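Side-chain contacts in D-alanyl-D-alanine carboxypeptidase (Mycobacterium tuberculosis H37Rv, PDB 4RYE), which acts as a D,D-carboxypeptidase in vitro and probably cleaves the terminal D-Ala-D-Ala of peptidoglycan stem peptides: residues A54-D59 / N125-T130; Y89-L94 / A111-G116; I49-A54 / V159-A164. One frame throughout, in Å; residues are numbered along the deposited sequence.

Contact 1 (A54-D59 / N125-T130); sequences ALVALD and NAKAAT
Leu55 lies along Lys127: Leu55 CB is 4.2 Å from Lys127 CE, and Leu55 CD1 also flanks the lysine chain, 4.3 Å from Lys127 CG, before the methyls of the leucine carry on toward Leu131 and helix 155-166. One residue on, Val56 uses a single branch. Its CG2 packs against the root of the same lysine, 4.0 Å from Lys127 CB, the two side chains sliding past each other in opposite directions; the second branch, CG1, serves Leu114. Leu55 and Val56 thus give the aliphatic part of the lysine an apolar bed. A turn later along the helix, Asp59 reaches toward Lys127 from the opposite direction and is paired with Lys127 NZ through OD2 in a salt bridge whose geometry is doubtful, the atoms being modelled too close. Lys127 arrives there by a winding path: CG is anti to the backbone N (chi1 176°), and bends at the next three torsions carry the chain across Leu55 to the exposed aspartate. One side chain therefore spans the gap from buried to exposed ground. The local helix axes stay 10.1 Å apart and run almost perpendicular, at 94°. This steep crossing joins helix 50-60 to helix 117-130 within the helical part of the penicillin-binding, beta-lactamase-like fold, as in other S11 peptidases.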
ATOM      1  N   ALA A  54       3.907  -3.394   7.123  1.00 14.18           N
ATOM      2  CA  ALA A  54       3.090  -2.860   8.215  1.00 16.27           C
ATOM      3  C   ALA A  54       2.306  -3.954   8.949  1.00 15.28           C
ATOM      4  O   ALA A  54       2.208  -3.932  10.178  1.00 14.26           O
ATOM      5  CB  ALA A  54       2.138  -1.754   7.706  1.00 13.09           C
ATOM      6  N   LEU A  55       1.740  -4.898   8.201  1.00 14.03           N
ATOM      7  CA  LEU A  55       1.039  -6.036   8.811  1.00 15.22           C
ATOM      8  C   LEU A  55       1.935  -6.848   9.751  1.00 16.56           C
ATOM      9  O   LEU A  55       1.523  -7.224  10.848  1.00 18.30           O
ATOM     10  CB  LEU A  55       0.513  -6.977   7.730  1.00 20.39           C
ATOM     11  CG  LEU A  55      -0.829  -6.669   7.085  1.00 27.53           C
ATOM     12  CD1 LEU A  55      -1.043  -7.635   5.923  1.00 28.34           C
ATOM     13  CD2 LEU A  55      -1.943  -6.795   8.110  1.00 24.21           C
ATOM     14  N   VAL A  56       3.156  -7.141   9.309  1.00 14.67           N
ATOM     15  CA  VAL A  56       4.095  -7.887  10.137  1.00 15.08           C
ATOM     16  C   VAL A  56       4.429  -7.079  11.398  1.00 19.79           C
ATOM     17  O   VAL A  56       4.416  -7.612  12.516  1.00 16.40           O
ATOM     18  CB  VAL A  56       5.390  -8.212   9.363  1.00 19.04           C
ATOM     19  CG1 VAL A  56       6.449  -8.787  10.308  1.00 17.41           C
ATOM     20  CG2 VAL A  56       5.099  -9.185   8.225  1.00 17.02           C
ATOM     21  N   ALA A  57       4.724  -5.792  11.215  1.00 16.44           N
ATOM     22  CA  ALA A  57       5.078  -4.924  12.343  1.00 16.44           C
ATOM     23  C   ALA A  57       3.952  -4.857  13.370  1.00 19.02           C
ATOM     24  O   ALA A  57       4.195  -4.921  14.573  1.00 21.65           O
ATOM     25  CB  ALA A  57       5.430  -3.516  11.856  1.00 13.63           C
ATOM     26  N   LEU A  58       2.718  -4.729  12.892  1.00 16.99           N
ATOM     27  CA  LEU A  58       1.574  -4.630  13.786  1.00 15.21           C
ATOM     28  C   LEU A  58       1.308  -5.931  14.517  1.00 19.18           C
ATOM     29  O   LEU A  58       0.835  -5.924  15.655  1.00 19.28           O
ATOM     30  CB  LEU A  58       0.328  -4.182  13.023  1.00 20.69           C
ATOM     31  CG  LEU A  58       0.346  -2.702  12.652  1.00 20.06           C
ATOM     32  CD1 LEU A  58      -0.697  -2.420  11.588  1.00 18.55           C
ATOM     33  CD2 LEU A  58       0.119  -1.856  13.899  1.00 19.08           C
ATOM     34  N   ASP A  59       1.615  -7.052  13.879  1.00 16.50           N
ATOM     35  CA  ASP A  59       1.473  -8.343  14.557  1.00 26.79           C
ATOM     36  C   ASP A  59       2.513  -8.564  15.658  1.00 27.19           C
ATOM     37  O   ASP A  59       2.199  -9.109  16.709  1.00 24.13           O
ATOM     38  CB  ASP A  59       1.555  -9.505  13.561  1.00 30.90           C
ATOM     39  CG  ASP A  59       0.262  -9.715  12.798  1.00 50.54           C
ATOM     40  OD1 ASP A  59      -0.720  -8.984  13.052  1.00 57.71           O
ATOM     41  OD2 ASP A  59       0.231 -10.626  11.946  1.00 62.31           O
ATOM     42  N   ASN A 125       6.967 -12.527   3.507  1.00 14.03           N
ATOM     43  CA  ASN A 125       6.563 -13.596   2.606  1.00 19.49           C
ATOM     44  C   ASN A 125       5.723 -14.644   3.326  1.00 20.26           C
ATOM     45  O   ASN A 125       4.744 -15.141   2.773  1.00 17.68           O
ATOM     46  CB  ASN A 125       7.795 -14.207   1.931  1.00 18.74           C
ATOM     47  CG  ASN A 125       8.345 -13.306   0.843  1.00 21.98           C
ATOM     48  OD1 ASN A 125       7.578 -12.644   0.141  1.00 20.22           O
ATOM     49  ND2 ASN A 125       9.665 -13.252   0.712  1.00 20.84           N
ATOM     50  N   ALA A 126       6.075 -14.953   4.571  1.00 18.64           N
ATOM     51  CA  ALA A 126       5.247 -15.874   5.353  1.00 18.12           C
ATOM     52  C   ALA A 126       3.842 -15.307   5.584  1.00 19.90           C
ATOM     53  O   ALA A 126       2.849 -16.037   5.533  1.00 20.60           O
ATOM     54  CB  ALA A 126       5.907 -16.213   6.671  1.00 15.74           C
ATOM     55  N   LYS A 127       3.765 -14.009   5.846  1.00 15.59           N
ATOM     56  CA  LYS A 127       2.476 -13.352   6.073  1.00 13.25           C
ATOM     57  C   LYS A 127       1.602 -13.388   4.812  1.00 19.50           C
ATOM     58  O   LYS A 127       0.406 -13.702   4.878  1.00 18.27           O
ATOM     59  CB  LYS A 127       2.715 -11.910   6.539  1.00 15.77           C
ATOM     60  CG  LYS A 127       1.453 -11.070   6.736  1.00 22.22           C
ATOM     61  CD  LYS A 127       0.412 -11.797   7.574  1.00 26.23           C
ATOM     62  CE  LYS A 127       0.080 -11.049   8.830  1.00 35.09           C
ATOM     63  NZ  LYS A 127       0.897 -11.557   9.969  1.00 38.55           N
ATOM     64  N   ALA A 128       2.196 -13.077   3.663  1.00 16.65           N
ATOM     65  CA  ALA A 128       1.466 -13.162   2.396  1.00 16.74           C
ATOM     66  C   ALA A 128       0.874 -14.553   2.211  1.00 15.04           C
ATOM     67  O   ALA A 128      -0.292 -14.698   1.825  1.00 15.78           O
ATOM     68  CB  ALA A 128       2.367 -12.796   1.218  1.00 15.31           C
ATOM     69  N   ALA A 129       1.658 -15.588   2.501  1.00 14.82           N
ATOM     70  CA  ALA A 129       1.143 -16.956   2.389  1.00 15.59           C
ATOM     71  C   ALA A 129      -0.053 -17.231   3.308  1.00 17.04           C
ATOM     72  O   ALA A 129      -0.998 -17.916   2.900  1.00 18.89           O
ATOM     73  CB  ALA A 129       2.253 -17.979   2.640  1.00 14.96           C
ATOM     74  N   THR A 130      -0.020 -16.729   4.544  1.00 16.73           N
ATOM     75  CA  THR A 130      -1.149 -16.969   5.454  1.00 18.84           C
ATOM     76  C   THR A 130      -2.417 -16.303   4.933  1.00 21.00           C
ATOM     77  O   THR A 130      -3.518 -16.738   5.253  1.00 18.19           O
ATOM     78  CB  THR A 130      -0.900 -16.496   6.893  1.00 22.18           C
ATOM     79  OG1 THR A 130      -0.771 -15.070   6.918  1.00 24.37           O
ATOM     80  CG2 THR A 130       0.351 -17.126   7.469  1.00 22.13           C
TER

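Contact 2 (Y89-L94 / A111-G116)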
ATOM      1  N   TYR A  89      13.417   5.787  18.182  1.00 24.14           N
ATOM      2  CA  TYR A  89      12.112   5.949  17.540  1.00 22.53           C
ATOM      3  C   TYR A  89      11.179   4.862  18.042  1.00 23.74           C
ATOM      4  O   TYR A  89      11.632   3.758  18.348  1.00 24.10           O
ATOM      5  CB  TYR A  89      12.241   5.834  16.012  1.00 21.79           C
ATOM      6  CG  TYR A  89      13.189   6.848  15.427  1.00 22.77           C
ATOM      7  CD1 TYR A  89      14.550   6.583  15.342  1.00 24.45           C
ATOM      8  CD2 TYR A  89      12.729   8.081  14.986  1.00 23.10           C
ATOM      9  CE1 TYR A  89      15.434   7.526  14.833  1.00 24.77           C
ATOM     10  CE2 TYR A  89      13.611   9.040  14.477  1.00 26.50           C
ATOM     11  CZ  TYR A  89      14.957   8.748  14.402  1.00 26.49           C
ATOM     12  OH  TYR A  89      15.838   9.672  13.900  1.00 27.88           O
ATOM     13  N   THR A  90       9.884   5.157  18.124  1.00 21.58           N
ATOM     14  CA  THR A  90       8.905   4.123  18.455  1.00 21.44           C
ATOM     15  C   THR A  90       8.421   3.439  17.189  1.00 20.98           C
ATOM     16  O   THR A  90       8.524   3.993  16.082  1.00 18.93           O
ATOM     17  CB  THR A  90       7.675   4.691  19.178  1.00 22.24           C
ATOM     18  OG1 THR A  90       6.968   5.559  18.283  1.00 22.51           O
ATOM     19  CG2 THR A  90       8.080   5.461  20.420  1.00 22.47           C
ATOM     20  N   ALA A  91       7.888   2.232  17.349  1.00 19.54           N
ATOM     21  CA  ALA A  91       7.264   1.527  16.234  1.00 20.36           C
ATOM     22  C   ALA A  91       6.167   2.373  15.600  1.00 19.23           C
ATOM     23  O   ALA A  91       6.017   2.377  14.385  1.00 20.50           O
ATOM     24  CB  ALA A  91       6.700   0.191  16.697  1.00 17.43           C
ATOM     25  N   ARG A  92       5.392   3.077  16.423  1.00 20.82           N
ATOM     26  CA  ARG A  92       4.306   3.915  15.908  1.00 19.83           C
ATOM     27  C   ARG A  92       4.880   5.028  15.031  1.00 20.18           C
ATOM     28  O   ARG A  92       4.404   5.260  13.916  1.00 21.41           O
ATOM     29  CB  ARG A  92       3.477   4.515  17.053  1.00 20.72           C
ATOM     30  CG  ARG A  92       2.396   5.511  16.600  1.00 18.62           C
ATOM     31  CD  ARG A  92       1.437   4.838  15.627  1.00 22.99           C
ATOM     32  NE  ARG A  92       0.431   5.732  15.057  1.00 26.07           N
ATOM     33  CZ  ARG A  92      -0.816   5.840  15.514  1.00 32.25           C
ATOM     34  NH1 ARG A  92      -1.210   5.124  16.564  1.00 29.08           N
ATOM     35  NH2 ARG A  92      -1.670   6.666  14.928  1.00 30.89           N
ATOM     36  N   GLN A  93       5.912   5.694  15.529  1.00 20.52           N
ATOM     37  CA  GLN A  93       6.563   6.757  14.774  1.00 21.24           C
ATOM     38  C   GLN A  93       7.066   6.217  13.445  1.00 24.70           C
ATOM     39  O   GLN A  93       6.921   6.868  12.416  1.00 18.47           O
ATOM     40  CB  GLN A  93       7.722   7.367  15.571  1.00 20.84           C
ATOM     41  CG  GLN A  93       7.286   8.275  16.717  1.00 21.28           C
ATOM     42  CD  GLN A  93       8.391   8.551  17.725  1.00 24.01           C
ATOM     43  OE1 GLN A  93       9.422   7.876  17.753  1.00 22.36           O
ATOM     44  NE2 GLN A  93       8.177   9.556  18.559  1.00 27.70           N
ATOM     45  N   LEU A  94       7.650   5.022  13.466  1.00 20.24           N
ATOM     46  CA  LEU A  94       8.199   4.445  12.244  1.00 22.89           C
ATOM     47  C   LEU A  94       7.085   4.044  11.284  1.00 19.84           C
ATOM     48  O   LEU A  94       7.229   4.200  10.067  1.00 17.84           O
ATOM     49  CB  LEU A  94       9.143   3.270  12.549  1.00 17.40           C
ATOM     50  CG  LEU A  94      10.449   3.605  13.290  1.00 21.38           C
ATOM     51  CD1 LEU A  94      11.242   2.343  13.660  1.00 18.66           C
ATOM     52  CD2 LEU A  94      11.303   4.533  12.452  1.00 19.31           C
ATOM     53  N   ALA A 111      12.479  -3.018   9.939  1.00 20.41           N
ATOM     54  CA  ALA A 111      13.087  -4.321   9.678  1.00 19.69           C
ATOM     55  C   ALA A 111      14.146  -4.636  10.731  1.00 25.67           C
ATOM     56  O   ALA A 111      14.318  -5.787  11.121  1.00 22.77           O
ATOM     57  CB  ALA A 111      13.689  -4.368   8.285  1.00 22.16           C
ATOM     58  N   HIS A 112      14.857  -3.603  11.175  1.00 24.03           N
ATOM     59  CA  HIS A 112      15.801  -3.710  12.289  1.00 24.52           C
ATOM     60  C   HIS A 112      15.083  -4.253  13.536  1.00 22.51           C
ATOM     61  O   HIS A 112      15.536  -5.240  14.130  1.00 23.64           O
ATOM     62  CB  HIS A 112      16.463  -2.338  12.536  1.00 26.02           C
ATOM     63  CG  HIS A 112      17.411  -2.290  13.698  1.00 28.92           C
ATOM     64  ND1 HIS A 112      18.236  -1.209  13.929  1.00 36.24           N
ATOM     65  CD2 HIS A 112      17.653  -3.167  14.703  1.00 27.15           C
ATOM     66  CE1 HIS A 112      18.949  -1.425  15.020  1.00 37.49           C
ATOM     67  NE2 HIS A 112      18.611  -2.600  15.514  1.00 36.11           N
HETATM   68  N   MSE A 113      13.974  -3.624  13.924  1.00 20.30           N
HETATM   69  CA  MSE A 113      13.177  -4.088  15.068  1.00 26.32           C
HETATM   70  C   MSE A 113      12.665  -5.514  14.896  1.00 26.27           C
HETATM   71  O   MSE A 113      12.459  -6.221  15.871  1.00 25.33           O
HETATM   72  CB  MSE A 113      11.978  -3.167  15.318  1.00 24.65           C
HETATM   73  CG  MSE A 113      12.359  -1.744  15.628  1.00 29.26           C
HETATM   74 SE   MSE A 113      10.823  -0.626  16.132  0.68 28.12          SE
HETATM   75  CE  MSE A 113      10.408  -1.555  17.798  1.00 28.97           C
ATOM     76  N   LEU A 114      12.451  -5.932  13.656  1.00 22.06           N
ATOM     77  CA  LEU A 114      11.876  -7.242  13.394  1.00 21.38           C
ATOM     78  C   LEU A 114      12.917  -8.344  13.266  1.00 25.61           C
ATOM     79  O   LEU A 114      12.570  -9.496  13.022  1.00 28.21           O
ATOM     80  CB  LEU A 114      11.005  -7.190  12.140  1.00 21.36           C
ATOM     81  CG  LEU A 114       9.735  -6.360  12.320  1.00 17.30           C
ATOM     82  CD1 LEU A 114       9.109  -6.001  10.980  1.00 15.46           C
ATOM     83  CD2 LEU A 114       8.741  -7.130  13.206  1.00 17.83           C
ATOM     84  N   GLY A 115      14.189  -8.000  13.426  1.00 26.77           N
ATOM     85  CA  GLY A 115      15.245  -8.998  13.395  1.00 24.95           C
ATOM     86  C   GLY A 115      16.192  -8.895  12.210  1.00 28.16           C
ATOM     87  O   GLY A 115      17.043  -9.762  12.007  1.00 27.73           O
ATOM     88  N   GLY A 116      16.049  -7.836  11.420  1.00 28.28           N
ATOM     89  CA  GLY A 116      16.941  -7.622  10.297  1.00 28.24           C
ATOM     90  C   GLY A 116      16.268  -7.702   8.942  1.00 26.27           C
ATOM     91  O   GLY A 116      15.109  -8.109   8.826  1.00 24.11           O
TER
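Met113, present as selenomethionine, reaches Ala91 and Leu94 with an extended chain that bends at its end: CG lies anti to the carbonyl carbon (chi1 -60°), SE anti to CB (chi2 -174°), and only chi3, at 66°, folds the terminal methyl aside. The selenium does most of the touching. It lies 3.9 Å from Leu94 CD1, where the two side chains cross obliquely, and Met113 SE is also 4.2 Å from Ala91 CA, beside the small methyl of that residue. Met113 CE flanks the same methyl, 4.2 Å from Ala91 CB. Val67 and Ser65 border the selenomethionine too, in and next to the strand paired with 88-90. The receiving surface is the first turn of helix 91-100, fixed by a capping box of Thr90 and Gln93. Thr90 OG1 accepts from Gln93 N at 3.0 Å in a nearly straight bond; Gln93 OE1 in turn accepts from Thr90 N at 2.8 Å, with the donor above the amide carbonyl plane. Helix 104-113, which brings Met113, is closed by a Schellman motif at Gly115. That glycine has positive phi, and Gly116 N bonds back to Ala111 O at 2.7 Å while Gly115 N bonds to His112 O. Within this turn, Leu114 buries its side chain against Leu61, and Leu114 O accepts from Lys123 NZ.

Contact 3 (I49-A54 / V159-A164)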
ATOM      1  N   ILE A  49       4.200  -2.673  -1.269  1.00 19.31           N
ATOM      2  CA  ILE A  49       4.624  -3.781  -0.418  1.00 16.82           C
ATOM      3  C   ILE A  49       4.866  -3.329   1.026  1.00 16.34           C
ATOM      4  O   ILE A  49       4.907  -4.155   1.937  1.00 16.97           O
ATOM      5  CB  ILE A  49       5.875  -4.500  -0.983  1.00 17.41           C
ATOM      6  CG1 ILE A  49       5.850  -5.995  -0.644  1.00 21.00           C
ATOM      7  CG2 ILE A  49       7.154  -3.870  -0.454  1.00 17.30           C
ATOM      8  CD1 ILE A  49       4.700  -6.758  -1.268  1.00 19.06           C
ATOM      9  N   LYS A  50       4.998  -2.020   1.249  1.00 13.14           N
ATOM     10  CA  LYS A  50       5.110  -1.510   2.623  1.00 17.86           C
ATOM     11  C   LYS A  50       3.875  -1.832   3.466  1.00 18.66           C
ATOM     12  O   LYS A  50       3.953  -1.882   4.688  1.00 15.22           O
ATOM     13  CB  LYS A  50       5.378   0.003   2.640  1.00 13.81           C
ATOM     14  CG  LYS A  50       6.784   0.411   2.171  1.00 14.98           C
ATOM     15  CD  LYS A  50       6.917   1.932   2.209  1.00 16.35           C
ATOM     16  CE  LYS A  50       8.358   2.404   2.043  1.00 17.23           C
ATOM     17  NZ  LYS A  50       8.766   2.393   0.621  1.00 20.92           N
ATOM     18  N   VAL A  51       2.732  -2.039   2.823  1.00 14.74           N
ATOM     19  CA  VAL A  51       1.533  -2.459   3.550  1.00 11.01           C
ATOM     20  C   VAL A  51       1.743  -3.838   4.180  1.00 14.21           C
ATOM     21  O   VAL A  51       1.326  -4.101   5.317  1.00 14.65           O
ATOM     22  CB  VAL A  51       0.291  -2.493   2.624  1.00 17.57           C
ATOM     23  CG1 VAL A  51      -0.936  -2.974   3.391  1.00 19.98           C
ATOM     24  CG2 VAL A  51       0.027  -1.111   2.017  1.00 14.08           C
ATOM     25  N   LEU A  52       2.383  -4.726   3.437  1.00 12.27           N
ATOM     26  CA  LEU A  52       2.722  -6.044   3.950  1.00 14.65           C
ATOM     27  C   LEU A  52       3.721  -5.951   5.109  1.00 15.25           C
ATOM     28  O   LEU A  52       3.611  -6.678   6.090  1.00 14.08           O
ATOM     29  CB  LEU A  52       3.283  -6.907   2.822  1.00 17.80           C
ATOM     30  CG  LEU A  52       3.521  -8.382   3.130  1.00 20.69           C
ATOM     31  CD1 LEU A  52       2.219  -9.019   3.607  1.00 15.90           C
ATOM     32  CD2 LEU A  52       4.067  -9.088   1.895  1.00 19.30           C
ATOM     33  N   LEU A  53       4.694  -5.050   5.008  1.00 13.25           N
ATOM     34  CA  LEU A  53       5.613  -4.827   6.130  1.00 12.97           C
ATOM     35  C   LEU A  53       4.836  -4.322   7.346  1.00 11.90           C
ATOM     36  O   LEU A  53       5.070  -4.767   8.467  1.00 15.91           O
ATOM     37  CB  LEU A  53       6.705  -3.817   5.748  1.00 12.81           C
ATOM     38  CG  LEU A  53       7.607  -3.352   6.897  1.00 17.85           C
ATOM     39  CD1 LEU A  53       8.370  -4.514   7.499  1.00 13.86           C
ATOM     40  CD2 LEU A  53       8.568  -2.275   6.398  1.00 14.28           C
ATOM     41  N   ALA A  54       3.907  -3.394   7.123  1.00 14.18           N
ATOM     42  CA  ALA A  54       3.090  -2.860   8.215  1.00 16.27           C
ATOM     43  C   ALA A  54       2.306  -3.954   8.949  1.00 15.28           C
ATOM     44  O   ALA A  54       2.208  -3.932  10.178  1.00 14.26           O
ATOM     45  CB  ALA A  54       2.138  -1.754   7.706  1.00 13.09           C
ATOM     46  N   VAL A 159      -4.987  -6.223  -3.062  1.00 14.69           N
ATOM     47  CA  VAL A 159      -6.235  -5.929  -2.345  1.00 17.13           C
ATOM     48  C   VAL A 159      -6.488  -6.944  -1.237  1.00 15.00           C
ATOM     49  O   VAL A 159      -7.092  -6.619  -0.224  1.00 16.67           O
ATOM     50  CB  VAL A 159      -7.480  -5.765  -3.271  1.00 14.96           C
ATOM     51  CG1 VAL A 159      -7.258  -4.632  -4.266  1.00 14.50           C
ATOM     52  CG2 VAL A 159      -7.849  -7.061  -4.003  1.00 13.93           C
ATOM     53  N   VAL A 160      -6.017  -8.169  -1.428  1.00 12.88           N
ATOM     54  CA  VAL A 160      -6.109  -9.175  -0.380  1.00 12.67           C
ATOM     55  C   VAL A 160      -5.272  -8.728   0.811  1.00 13.11           C
ATOM     56  O   VAL A 160      -5.697  -8.817   1.975  1.00 13.15           O
ATOM     57  CB  VAL A 160      -5.646 -10.555  -0.903  1.00 12.68           C
ATOM     58  CG1 VAL A 160      -5.438 -11.542   0.255  1.00 15.79           C
ATOM     59  CG2 VAL A 160      -6.675 -11.102  -1.916  1.00 13.25           C
ATOM     60  N   ILE A 161      -4.080  -8.226   0.529  1.00 11.87           N
ATOM     61  CA  ILE A 161      -3.199  -7.762   1.602  1.00 11.62           C
ATOM     62  C   ILE A 161      -3.768  -6.502   2.255  1.00 18.54           C
ATOM     63  O   ILE A 161      -3.781  -6.378   3.485  1.00 13.16           O
ATOM     64  CB  ILE A 161      -1.766  -7.513   1.060  1.00 11.41           C
ATOM     65  CG1 ILE A 161      -1.070  -8.857   0.819  1.00 14.31           C
ATOM     66  CG2 ILE A 161      -0.945  -6.659   2.025  1.00 12.78           C
ATOM     67  CD1 ILE A 161       0.074  -8.815  -0.200  1.00 15.90           C
ATOM     68  N   PHE A 162      -4.264  -5.574   1.442  1.00 12.41           N
ATOM     69  CA  PHE A 162      -4.828  -4.343   1.985  1.00 13.12           C
ATOM     70  C   PHE A 162      -6.084  -4.577   2.826  1.00 12.59           C
ATOM     71  O   PHE A 162      -6.355  -3.861   3.794  1.00 15.38           O
ATOM     72  CB  PHE A 162      -5.153  -3.360   0.868  1.00 13.29           C
ATOM     73  CG  PHE A 162      -5.185  -1.935   1.331  1.00 16.60           C
ATOM     74  CD1 PHE A 162      -4.008  -1.235   1.521  1.00 18.69           C
ATOM     75  CD2 PHE A 162      -6.389  -1.296   1.583  1.00 15.99           C
ATOM     76  CE1 PHE A 162      -4.026   0.089   1.952  1.00 19.30           C
ATOM     77  CE2 PHE A 162      -6.420   0.029   2.018  1.00 19.24           C
ATOM     78  CZ  PHE A 162      -5.232   0.720   2.203  1.00 16.72           C
ATOM     79  N   ARG A 163      -6.870  -5.555   2.419  1.00 13.81           N
ATOM     80  CA  ARG A 163      -8.084  -5.922   3.134  1.00 16.29           C
ATOM     81  C   ARG A 163      -7.739  -6.417   4.538  1.00 19.44           C
ATOM     82  O   ARG A 163      -8.418  -6.083   5.518  1.00 16.68           O
ATOM     83  CB  ARG A 163      -8.810  -7.007   2.338  1.00 19.54           C
ATOM     84  CG  ARG A 163     -10.146  -7.405   2.878  1.00 25.48           C
ATOM     85  CD  ARG A 163     -10.869  -8.264   1.848  1.00 29.93           C
ATOM     86  NE  ARG A 163     -12.168  -8.687   2.342  1.00 27.13           N
ATOM     87  CZ  ARG A 163     -12.673  -9.898   2.161  1.00 26.65           C
ATOM     88  NH1 ARG A 163     -11.978 -10.818   1.494  1.00 21.82           N
ATOM     89  NH2 ARG A 163     -13.864 -10.188   2.660  1.00 28.32           N
ATOM     90  N   ALA A 164      -6.672  -7.201   4.636  1.00 17.33           N
ATOM     91  CA  ALA A 164      -6.209  -7.683   5.936  1.00 21.10           C
ATOM     92  C   ALA A 164      -5.717  -6.518   6.787  1.00 19.00           C
ATOM     93  O   ALA A 164      -5.959  -6.471   7.999  1.00 19.28           O
ATOM     94  CB  ALA A 164      -5.100  -8.734   5.764  1.00 16.39           C
TER
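Val51 is the bump on helix 50-60, and the hollow it fills lies between Ile161 and Phe162. Its branch CG1 does the wedging: Val51 CG1 is 3.9 Å from Ile161 CG2 and 4.0 Å from Phe162 CD1. The second branch closes in on the same corner of the ring, with Val51 CG2 4.1 Å from Phe162 CD1, so both valine methyls border the same ring carbon. CG1 approaches the ring obliquely, and the two side chains cross at about a right angle. Phe162 starts out pointing past the other helix, and its first torsion, -156°, swings the ring back toward Val51; Val231 of strand 228-237 also touches it. In return Ile161 offers a bump of its own. Its CG2, anti to the backbone N, enters the notch between Val51 and Leu52 and comes down near the main chain, 4.1 Å from Leu52 N. Leu52 walls the notch further, with its CD1 4.3 Å from Ile161 CG2, and its side chain in turn meets Met124 and Lys127 of helix 117-130. The side chains that interlock are all apolar and buried, between helices whose short axes lie 9.6 Å apart at 35°. Lys50 leaves this helix on a different side, where its NZ hydrogen-bonds to Ser47 OG, Asn104 OD1 and Ser142 O. The Val51 side chain is about 8 Å from that of Ser47, so this packing borders the probable active site. Ser47 and Lys50 fit the SxxK motif of penicillin-binding proteins, Ser47 probably as the acylated serine and Lys50, by similarity, as proton acceptor.

Helix 50-60 is the shared member of contacts 1 and 3, which have centres 8 Å apart and whose segments overlap at Ala54. Leu52 CD1 joins them by packing 3.8 Å from Lys127 CG, and Leu55 CD1 lies 3.9 Å from Ile161 O. Contact 2 is farther out, its centre about 14 Å from that of contact 1 and 17 Å from that of contact 3; Leu114 reaches both, its CD1 being 3.9 Å from Val56 CG1 and 3.9 Å from Leu53 CD1. Contact 3 is nearest the probable catalytic site and contains Lys50, its likely proton acceptor, whereas the side chains of Leu55 and Leu94 are about 10 and 11 Å from that of Lys50.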